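Two structures of thermophilic dibenzothiophene desulfurization enzyme C from Paenibacillus sp. compared at one contact. The protein probably catalyses the FMNH2- and O2-dependent oxidation of dibenzothiophene to its 5-oxide and 5,5-dioxide, a monooxygenase step in dibenzothiophene degradation. Structure 1 is PDB 5XDG (chain A, 1.75 Å), residues D203-R208 and A382-L387; structure 2 is PDB 5XB8 (chain B, 1.79 Å), residues D203-R208 and A382-L387. Structure 2 is superposed on structure 1 by the backbone atoms of these residues (RMSD 0.10 Å); each is numbered along its deposited sequence.

Structure 1 (5XDG); sequences DSLGMR and ARTHTL. With FMN (flavin mononucleotide), chain C.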
loop_
_atom_site.group_PDB
_atom_site.type_symbol
_atom_site.label_atom_id
_atom_site.label_comp_id
_atom_site.label_asym_id
_atom_site.label_seq_id
_atom_site.Cartn_x
_atom_site.Cartn_y
_atom_site.Cartn_z
ATOM N N ASP A 203 16.918 -18.322 -21.164
ATOM C CA ASP A 203 16.002 -17.530 -21.995
ATOM C C ASP A 203 14.879 -17.012 -21.087
ATOM O O ASP A 203 13.820 -17.629 -20.973
ATOM C CB ASP A 203 15.450 -18.356 -23.145
ATOM C CG ASP A 203 14.542 -17.551 -24.043
ATOM O OD1 ASP A 203 14.741 -16.323 -24.125
ATOM O OD2 ASP A 203 13.625 -18.137 -24.652
ATOM N N SER A 204 15.116 -15.857 -20.478
ATOM C CA SER A 204 14.367 -15.419 -19.312
ATOM C C SER A 204 13.577 -14.145 -19.602
ATOM O O SER A 204 13.860 -13.414 -20.556
ATOM C CB SER A 204 15.334 -15.190 -18.154
ATOM O OG SER A 204 16.371 -14.321 -18.574
ATOM N N LEU A 205 12.574 -13.878 -18.756
ATOM C CA LEU A 205 11.796 -12.645 -18.893
ATOM C C LEU A 205 12.703 -11.430 -18.775
ATOM O O LEU A 205 12.654 -10.508 -19.603
ATOM C CB LEU A 205 10.691 -12.597 -17.828
ATOM C CG LEU A 205 9.895 -11.283 -17.718
ATOM C CD1 LEU A 205 9.095 -10.979 -18.988
ATOM C CD2 LEU A 205 8.951 -11.313 -16.489
ATOM N N GLY A 206 13.552 -11.423 -17.755
ATOM C CA GLY A 206 14.555 -10.399 -17.572
ATOM C C GLY A 206 15.851 -11.036 -17.123
ATOM O O GLY A 206 15.941 -12.268 -17.059
ATOM N N MET A 207 16.830 -10.215 -16.746
ATOM C CA MET A 207 18.186 -10.695 -16.483
ATOM C C MET A 207 18.648 -11.610 -17.622
ATOM O O MET A 207 19.259 -12.663 -17.416
ATOM C CB MET A 207 18.262 -11.369 -15.104
ATOM C CG MET A 207 18.075 -10.338 -13.913
ATOM S SD MET A 207 19.462 -9.203 -13.806
ATOM C CE MET A 207 19.369 -8.619 -12.099
ATOM N N ARG A 208 18.371 -11.169 -18.854
ATOM C CA ARG A 208 18.507 -12.000 -20.043
ATOM C C ARG A 208 19.954 -12.242 -20.473
ATOM O O ARG A 208 20.181 -13.131 -21.297
ATOM C CB ARG A 208 17.717 -11.373 -21.200
ATOM C CG ARG A 208 16.197 -11.441 -20.990
ATOM C CD ARG A 208 15.401 -10.907 -22.173
ATOM N NE ARG A 208 15.858 -11.430 -23.460
ATOM C CZ ARG A 208 15.681 -12.682 -23.876
ATOM N NH1 ARG A 208 15.065 -13.564 -23.103
ATOM N NH2 ARG A 208 16.129 -13.060 -25.068
ATOM N N ALA A 382 14.049 -6.587 -12.520
ATOM C CA ALA A 382 13.734 -6.674 -11.096
ATOM C C ALA A 382 12.751 -7.806 -10.807
ATOM O O ALA A 382 12.932 -8.558 -9.842
ATOM C CB ALA A 382 13.185 -5.341 -10.593
ATOM N N ARG A 383 11.708 -7.954 -11.635
ATOM C CA ARG A 383 10.702 -8.982 -11.367
ATOM C C ARG A 383 11.303 -10.375 -11.433
ATOM O O ARG A 383 10.872 -11.273 -10.693
ATOM C CB ARG A 383 9.531 -8.863 -12.350
ATOM C CG ARG A 383 8.414 -9.897 -12.160
ATOM C CD ARG A 383 7.639 -9.688 -10.854
ATOM N NE ARG A 383 8.424 -10.050 -9.676
ATOM C CZ ARG A 383 7.989 -9.956 -8.426
ATOM N NH1 ARG A 383 6.754 -9.516 -8.179
ATOM N NH2 ARG A 383 8.789 -10.288 -7.414
ATOM N N THR A 384 12.297 -10.572 -12.311
ATOM C CA THR A 384 12.938 -11.875 -12.433
ATOM C C THR A 384 13.835 -12.145 -11.232
ATOM O O THR A 384 13.742 -13.203 -10.598
ATOM C CB THR A 384 13.737 -11.951 -13.740
ATOM O OG1 THR A 384 12.842 -11.837 -14.859
ATOM C CG2 THR A 384 14.501 -13.276 -13.828
ATOM N N HIS A 385 14.704 -11.192 -10.892
ATOM C CA HIS A 385 15.708 -11.504 -9.883
ATOM C C HIS A 385 15.139 -11.530 -8.469
ATOM O O HIS A 385 15.623 -12.298 -7.629
ATOM C CB HIS A 385 16.869 -10.514 -9.933
ATOM C CG HIS A 385 18.069 -11.004 -9.191
ATOM N ND1 HIS A 385 18.139 -11.009 -7.816
ATOM C CD2 HIS A 385 19.220 -11.570 -9.630
ATOM C CE1 HIS A 385 19.289 -11.540 -7.437
ATOM N NE2 HIS A 385 19.965 -11.880 -8.520
ATOM N N THR A 386 14.136 -10.698 -8.176
ATOM C CA THR A 386 13.599 -10.630 -6.820
ATOM C C THR A 386 12.979 -11.937 -6.370
ATOM O O THR A 386 12.705 -12.099 -5.177
ATOM C CB THR A 386 12.543 -9.534 -6.717
ATOM O OG1 THR A 386 11.624 -9.689 -7.801
ATOM C CG2 THR A 386 13.197 -8.175 -6.747
ATOM N N LEU A 387 12.712 -12.849 -7.294
ATOM C CA LEU A 387 12.206 -14.165 -6.954
ATOM C C LEU A 387 13.322 -15.145 -6.609
ATOM O O LEU A 387 13.015 -16.292 -6.285
ATOM C CB LEU A 387 11.379 -14.715 -8.112
ATOM C CG LEU A 387 10.290 -13.807 -8.688
ATOM C CD1 LEU A 387 9.877 -14.299 -10.048
ATOM C CD2 LEU A 387 9.089 -13.762 -7.732
HETATM N N1 FMN C . 21.308 -20.022 -7.769
HETATM C C2 FMN C . 22.646 -20.333 -7.604
HETATM O O2 FMN C . 22.965 -21.265 -6.861
HETATM N N3 FMN C . 23.624 -19.605 -8.261
HETATM C C4 FMN C . 23.263 -18.563 -9.095
HETATM O O4 FMN C . 24.129 -17.921 -9.701
HETATM C C4A FMN C . 21.914 -18.247 -9.265
HETATM N N5 FMN C . 21.568 -17.205 -10.101
HETATM C C5A FMN C . 20.234 -16.880 -10.276
HETATM C C6 FMN C . 19.868 -15.823 -11.120
HETATM C C7 FMN C . 18.527 -15.479 -11.303
HETATM C C7M FMN C . 18.134 -14.350 -12.216
HETATM C C8 FMN C . 17.556 -16.217 -10.637
HETATM C C8M FMN C . 16.088 -15.942 -10.757
HETATM C C9 FMN C . 17.920 -17.255 -9.810
HETATM C C9A FMN C . 19.253 -17.613 -9.610
HETATM N N10 FMN C . 19.584 -18.649 -8.737
HETATM C C10 FMN C . 20.928 -18.984 -8.598
HETATM C "C1'" FMN C . 18.487 -19.492 -8.100
HETATM C "C2'" FMN C . 17.944 -19.436 -6.677
HETATM O "O2'" FMN C . 18.985 -19.681 -5.751
HETATM C "C3'" FMN C . 16.841 -20.526 -6.576
HETATM O "O3'" FMN C . 17.437 -21.791 -6.796
HETATM C "C4'" FMN C . 15.657 -20.386 -7.562
HETATM O "O4'" FMN C . 15.467 -19.017 -7.833
HETATM C "C5'" FMN C . 14.340 -21.017 -7.061
HETATM O "O5'" FMN C . 13.388 -21.266 -8.095
HETATM P P FMN C . 11.787 -21.387 -7.801
HETATM O O1P FMN C . 11.363 -20.202 -6.948
HETATM O O2P FMN C . 10.987 -21.343 -9.085
HETATM O O3P FMN C . 11.450 -22.688 -7.106
#
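The His385 side chain is met by Met207, whose CG lies 4.2 Å from CB of His385, while FMN approaches the imidazole with C7M 3.9 Å from CD2 of His385. ND1 of His385 is hydrogen-bonded to OH of Tyr259. At the edge and in the plane of the Arg208 guanidinium, NH1 of Arg208 forms a 3.0 Å salt bridge to OD1 of Asp203 and also donates to Ser204 O. Loop 203-208, following strand 196-198, packs on helix 376-385 beside the flavin, joining regions assigned to the middle and C-terminal domains of an acyl-CoA dehydrogenase-like fold. Thr384 OG1 takes a weak bond from Gly206 N (3.0 Å, 123°), but its stronger partner is Arg380 O. CB of Leu205 sits 3.7 Å from Thr384 OG1. Extended at its last torsion (chi3 -159°), Met207 brings CE within 3.8 Å of His385 CB. Its CB lies 4.4 Å from Thr384 CG2.

Comparison
Among the side chains that can be compared, Met207(A) and Met207(B) differ in their turn. Their chi3 is -159° against -51°, and the CE atoms stand 1.8 Å apart after superposition, well above the 0.7 Å taken as error. The place held by CE of Met207(A) is therefore left in structure 2. The thioether end takes a different course, while the root of the side chain still meets the same threonine: CB of Met207(A) lies 4.4 Å from CG2 of Thr384(A), and CB of Met207(B) lies 4.3 Å from CG2 of Thr384(B).

The other difference is FMN, modelled in structure 1 alone, where C8M of FMN comes 3.6 Å from O of Thr384(A). FMN C7M is 4.2 Å from CB of Met207(A) and 5.9 Å from CE of Met207(A); what turns the methyl is left open by this geometry.

The compared CA atoms coincide within the error, and the side chains of Leu205(A), Arg383(A) and Thr384(A) keep their places in structure 2. The salt bridge of Arg208(A) with Asp203(A) recurs between Arg208(B) and Asp203(B), and the bond from Ser204(A) OG to Gly206(A) O recurs between Ser204(B) and Gly206(B).

Structure 2 (5XB8); sequences DSLGMR and ARTHTL.
Met207 meets the His385 side chain, with CG of Met207 4.0 Å from CB of His385. ND1 of His385 is hydrogen-bonded to OH of Tyr259. At the edge and in the plane of the Arg208 guanidinium, NH1 of Arg208 makes a salt bridge of 2.8 Å to OD1 of Asp203; the same NH1 donates to Ser204 O. This buried loop-to-helix contact places His385 near Tyr93 and Ser160, two residues that bind FMN in this protein. A weak bond runs from Gly206 N to Thr384 OG1 (2.9 Å, 126°), the hydroxyl having its stronger partner in Arg380 O. Beside it, CB of Leu205 is 3.6 Å from Thr384 OG1. Met207 is bent at its last torsion (chi3 -51°), which turns CE back toward its own CB. That CB lies 4.3 Å from Thr384 CG2.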
loop_
_atom_site.group_PDB
_atom_site.type_symbol
_atom_site.label_atom_id
_atom_site.label_comp_id
_atom_site.label_asym_id
_atom_site.label_seq_id
_atom_site.Cartn_x
_atom_site.Cartn_y
_atom_site.Cartn_z
ATOM N N ASP B 203 16.810 -18.401 -21.126
ATOM C CA ASP B 203 15.971 -17.580 -21.997
ATOM C C ASP B 203 14.831 -17.073 -21.117
ATOM O O ASP B 203 13.786 -17.711 -21.018
ATOM C CB ASP B 203 15.459 -18.383 -23.175
ATOM C CG ASP B 203 14.636 -17.564 -24.132
ATOM O OD1 ASP B 203 14.624 -16.321 -24.036
ATOM O OD2 ASP B 203 14.001 -18.180 -25.002
ATOM N N SER B 204 15.052 -15.923 -20.496
ATOM C CA SER B 204 14.307 -15.496 -19.328
ATOM C C SER B 204 13.540 -14.213 -19.617
ATOM O O SER B 204 13.779 -13.532 -20.611
ATOM C CB SER B 204 15.261 -15.280 -18.150
ATOM O OG SER B 204 16.237 -14.317 -18.485
ATOM N N LEU B 205 12.610 -13.886 -18.709
ATOM C CA LEU B 205 11.838 -12.653 -18.832
ATOM C C LEU B 205 12.743 -11.437 -18.764
ATOM O O LEU B 205 12.687 -10.553 -19.635
ATOM C CB LEU B 205 10.782 -12.590 -17.723
ATOM C CG LEU B 205 10.038 -11.252 -17.621
ATOM C CD1 LEU B 205 9.172 -10.964 -18.844
ATOM C CD2 LEU B 205 9.173 -11.252 -16.380
ATOM N N GLY B 206 13.561 -11.360 -17.705
ATOM C CA GLY B 206 14.546 -10.317 -17.497
ATOM C C GLY B 206 15.857 -10.957 -17.052
ATOM O O GLY B 206 15.961 -12.189 -17.014
ATOM N N MET B 207 16.839 -10.146 -16.672
ATOM C CA MET B 207 18.183 -10.656 -16.387
ATOM C C MET B 207 18.659 -11.516 -17.543
ATOM O O MET B 207 19.273 -12.562 -17.350
ATOM C CB MET B 207 18.233 -11.464 -15.093
ATOM C CG MET B 207 17.670 -10.781 -13.886
ATOM S SD MET B 207 18.216 -9.132 -13.593
ATOM C CE MET B 207 19.882 -9.346 -13.674
ATOM N N ARG B 208 18.361 -11.067 -18.769
ATOM C CA ARG B 208 18.463 -11.944 -19.925
ATOM C C ARG B 208 19.901 -12.256 -20.334
ATOM O O ARG B 208 20.117 -13.242 -21.041
ATOM C CB ARG B 208 17.694 -11.329 -21.095
ATOM C CG ARG B 208 16.186 -11.532 -20.949
ATOM C CD ARG B 208 15.386 -11.006 -22.152
ATOM N NE ARG B 208 15.866 -11.509 -23.435
ATOM C CZ ARG B 208 15.654 -12.733 -23.908
ATOM N NH1 ARG B 208 14.990 -13.637 -23.195
ATOM N NH2 ARG B 208 16.119 -13.063 -25.105
ATOM N N ALA B 382 14.039 -6.624 -12.541
ATOM C CA ALA B 382 13.744 -6.709 -11.112
ATOM C C ALA B 382 12.752 -7.822 -10.820
ATOM O O ALA B 382 12.920 -8.578 -9.853
ATOM C CB ALA B 382 13.197 -5.379 -10.613
ATOM N N ARG B 383 11.701 -7.934 -11.639
ATOM C CA ARG B 383 10.699 -8.965 -11.388
ATOM C C ARG B 383 11.300 -10.352 -11.478
ATOM O O ARG B 383 10.855 -11.271 -10.779
ATOM C CB ARG B 383 9.541 -8.815 -12.373
ATOM C CG ARG B 383 8.406 -9.824 -12.230
ATOM C CD ARG B 383 7.644 -9.668 -10.923
ATOM N NE ARG B 383 8.414 -10.037 -9.742
ATOM C CZ ARG B 383 7.952 -9.931 -8.499
ATOM N NH1 ARG B 383 6.713 -9.511 -8.281
ATOM N NH2 ARG B 383 8.724 -10.224 -7.465
ATOM N N THR B 384 12.303 -10.531 -12.339
ATOM C CA THR B 384 12.952 -11.833 -12.455
ATOM C C THR B 384 13.838 -12.096 -11.244
ATOM O O THR B 384 13.727 -13.141 -10.593
ATOM C CB THR B 384 13.765 -11.903 -13.753
ATOM O OG1 THR B 384 12.875 -11.768 -14.869
ATOM C CG2 THR B 384 14.499 -13.221 -13.888
ATOM N N HIS B 385 14.704 -11.143 -10.906
ATOM C CA HIS B 385 15.743 -11.440 -9.927
ATOM C C HIS B 385 15.218 -11.476 -8.496
ATOM O O HIS B 385 15.739 -12.246 -7.675
ATOM C CB HIS B 385 16.874 -10.425 -10.020
ATOM C CG HIS B 385 18.124 -10.895 -9.368
ATOM N ND1 HIS B 385 18.186 -11.229 -8.026
ATOM C CD2 HIS B 385 19.360 -11.123 -9.870
ATOM C CE1 HIS B 385 19.409 -11.633 -7.734
ATOM N NE2 HIS B 385 20.143 -11.570 -8.834
ATOM N N THR B 386 14.201 -10.670 -8.182
ATOM C CA THR B 386 13.621 -10.661 -6.841
ATOM C C THR B 386 12.982 -11.982 -6.453
ATOM O O THR B 386 12.664 -12.179 -5.271
ATOM C CB THR B 386 12.583 -9.539 -6.715
ATOM O OG1 THR B 386 11.568 -9.683 -7.724
ATOM C CG2 THR B 386 13.252 -8.191 -6.810
ATOM N N LEU B 387 12.780 -12.885 -7.392
ATOM C CA LEU B 387 12.266 -14.207 -7.096
ATOM C C LEU B 387 13.358 -15.208 -6.728
ATOM O O LEU B 387 13.034 -16.360 -6.417
ATOM C CB LEU B 387 11.473 -14.719 -8.295
ATOM C CG LEU B 387 10.336 -13.804 -8.745
ATOM C CD1 LEU B 387 9.795 -14.274 -10.060
ATOM C CD2 LEU B 387 9.237 -13.772 -7.668
#